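Local coordinates for putative uncharacterized protein (Chaetomium thermophilum, PDB 5IJP) that binds inositol hexakisphosphate through its SPX domain and probably acts as an inositol polyphosphate sensor in phosphate homeostasis, at residues Ser9-Arg13 / Glu14-His18. Sequence-based numbering, arbitrary orientation.
Sequences SSIIR and EYQWH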
loop_
_atom_site.group_PDB
_atom_site.type_symbol
_atom_site.label_atom_id
_atom_site.label_comp_id
_atom_site.label_asym_id
_atom_site.label_seq_id
_atom_site.Cartn_x
_atom_site.Cartn_y
_atom_site.Cartn_z
ATOM N N SER A 9 9.746 10.758 4.885
ATOM C CA SER A 9 10.293 11.437 3.708
ATOM C C SER A 9 9.561 11.037 2.425
ATOM O O SER A 9 9.413 11.866 1.526
ATOM C CB SER A 9 11.787 11.158 3.572
ATOM O OG SER A 9 12.054 9.768 3.474
ATOM N N SER A 10 9.106 9.770 2.343
ATOM C CA SER A 10 8.398 9.228 1.182
ATOM C C SER A 10 6.859 9.303 1.309
ATOM O O SER A 10 6.152 8.406 0.840
ATOM C CB SER A 10 8.874 7.808 0.882
ATOM O OG SER A 10 8.647 6.938 1.978
ATOM N N ILE A 11 6.346 10.392 1.919
ATOM C CA ILE A 11 4.909 10.619 2.089
ATOM C C ILE A 11 4.360 11.475 0.942
ATOM O O ILE A 11 4.883 12.557 0.668
ATOM C CB ILE A 11 4.556 11.165 3.513
ATOM C CG1 ILE A 11 4.467 9.999 4.522
ATOM C CG2 ILE A 11 3.250 11.996 3.525
ATOM C CD1 ILE A 11 4.408 10.378 6.016
ATOM N N ILE A 12 3.316 10.962 0.268
ATOM C CA ILE A 12 2.609 11.640 -0.821
ATOM C C ILE A 12 1.350 12.252 -0.196
ATOM O O ILE A 12 0.657 11.569 0.563
ATOM C CB ILE A 12 2.268 10.666 -1.994
ATOM C CG1 ILE A 12 3.502 9.849 -2.445
ATOM C CG2 ILE A 12 1.641 11.416 -3.181
ATOM C CD1 ILE A 12 3.194 8.408 -2.880
ATOM N N ARG A 13 1.059 13.532 -0.511
ATOM C CA ARG A 13 -0.102 14.282 -0.003
ATOM C C ARG A 13 -1.452 13.599 -0.292
ATOM O O ARG A 13 -2.411 13.801 0.454
ATOM C CB ARG A 13 -0.095 15.727 -0.529
ATOM C CG ARG A 13 1.050 16.585 0.005
ATOM C CD ARG A 13 0.593 17.569 1.064
ATOM N NE ARG A 13 1.652 18.519 1.410
ATOM C CZ ARG A 13 2.496 18.370 2.427
ATOM N NH1 ARG A 13 2.413 17.308 3.218
ATOM N NH2 ARG A 13 3.426 19.286 2.663
ATOM N N GLU A 14 -1.505 12.778 -1.362
ATOM C CA GLU A 14 -2.666 11.994 -1.794
ATOM C C GLU A 14 -3.009 10.906 -0.754
ATOM O O GLU A 14 -4.190 10.664 -0.490
ATOM C CB GLU A 14 -2.384 11.384 -3.189
ATOM C CG GLU A 14 -3.336 10.295 -3.672
ATOM C CD GLU A 14 -4.778 10.703 -3.903
ATOM O OE1 GLU A 14 -5.022 11.590 -4.753
ATOM O OE2 GLU A 14 -5.672 10.103 -3.262
ATOM N N TYR A 15 -1.976 10.271 -0.162
ATOM C CA TYR A 15 -2.120 9.199 0.832
ATOM C C TYR A 15 -1.713 9.638 2.259
ATOM O O TYR A 15 -1.760 8.817 3.175
ATOM C CB TYR A 15 -1.296 7.959 0.411
ATOM C CG TYR A 15 -1.461 7.522 -1.030
ATOM C CD1 TYR A 15 -2.452 6.617 -1.397
ATOM C CD2 TYR A 15 -0.582 7.962 -2.017
ATOM C CE1 TYR A 15 -2.595 6.194 -2.719
ATOM C CE2 TYR A 15 -0.717 7.550 -3.342
ATOM C CZ TYR A 15 -1.724 6.665 -3.688
ATOM O OH TYR A 15 -1.853 6.253 -4.993
ATOM N N GLN A 16 -1.332 10.927 2.434
ATOM C CA GLN A 16 -0.837 11.595 3.653
ATOM C C GLN A 16 -1.392 11.074 5.000
ATOM O O GLN A 16 -0.600 10.807 5.907
ATOM C CB GLN A 16 -1.059 13.117 3.559
ATOM C CG GLN A 16 -0.073 13.941 4.396
ATOM C CD GLN A 16 -0.384 15.423 4.458
ATOM O OE1 GLN A 16 -1.203 15.963 3.702
ATOM N NE2 GLN A 16 0.287 16.123 5.360
ATOM N N TRP A 17 -2.725 10.957 5.137
ATOM C CA TRP A 17 -3.378 10.521 6.382
ATOM C C TRP A 17 -3.658 9.007 6.462
ATOM O O TRP A 17 -4.367 8.572 7.374
ATOM C CB TRP A 17 -4.687 11.306 6.592
ATOM C CG TRP A 17 -4.507 12.780 6.789
ATOM C CD1 TRP A 17 -4.537 13.745 5.825
ATOM C CD2 TRP A 17 -4.320 13.462 8.036
ATOM N NE1 TRP A 17 -4.365 14.986 6.393
ATOM C CE2 TRP A 17 -4.228 14.842 7.749
ATOM C CE3 TRP A 17 -4.213 13.041 9.373
ATOM C CZ2 TRP A 17 -4.031 15.804 8.749
ATOM C CZ3 TRP A 17 -4.021 13.993 10.362
ATOM C CH2 TRP A 17 -3.931 15.356 10.048
ATOM N N HIS A 18 -3.098 8.208 5.535
ATOM C CA HIS A 18 -3.359 6.767 5.482
ATOM C C HIS A 18 -2.112 5.867 5.597
ATOM O O HIS A 18 -2.238 4.644 5.472
ATOM C CB HIS A 18 -4.165 6.432 4.220
ATOM C CG HIS A 18 -5.449 7.193 4.129
ATOM N ND1 HIS A 18 -5.506 8.440 3.532
ATOM C CD2 HIS A 18 -6.677 6.879 4.601
ATOM C CE1 HIS A 18 -6.764 8.832 3.638
ATOM N NE2 HIS A 18 -7.506 7.926 4.276
#
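In the loop that joins the two short N-terminal helices of this SPX domain, Ile12 and Tyr15 are tied together where the chain turns back on itself. The backbone N of Tyr15 donates to Ile12 O at 3.0 Å, a bent bond (137° at the hydrogen). Their side chains run alongside each other in the same direction: Ile12 CD1 lies 3.9 Å from Tyr15 CD2, while CB of the isoleucine sits at the ring edge, in plane. With CG anti to the carbonyl carbon (chi1 -47°), the ring of Tyr15 is directed beside this branched chain. Glu14 CG covers one face of the ring, and its carboxylate OE2 goes on to a salt bridge with Lys72 of helix 52-97. An aromatic suits this buried place, because it also stacks on Phe133 of helix 110-151, so the connection between helices 3-9 and 22-30 rests on the long-helix core of the domain. A second turn follows directly, a type I beta turn from Tyr15 to His18, closed by His18 N to Tyr15 O at 2.8 Å. On another side of the loop, long flexible chains suit the surface: Gln16, extended beyond CG, runs beside Arg13, with its OE1 3.6 Å from Arg13 CD and the amide and guanidinium planes 40° apart. Gln16 CG also meets Ile11 CG2 at 3.9 Å, the two side chains crossing nearly at right angles. With an alanine in place of this glutamine both contacts go, and the Arg13 chain would probably be freer to swing, with the methyl CG2 of Ile11 less covered.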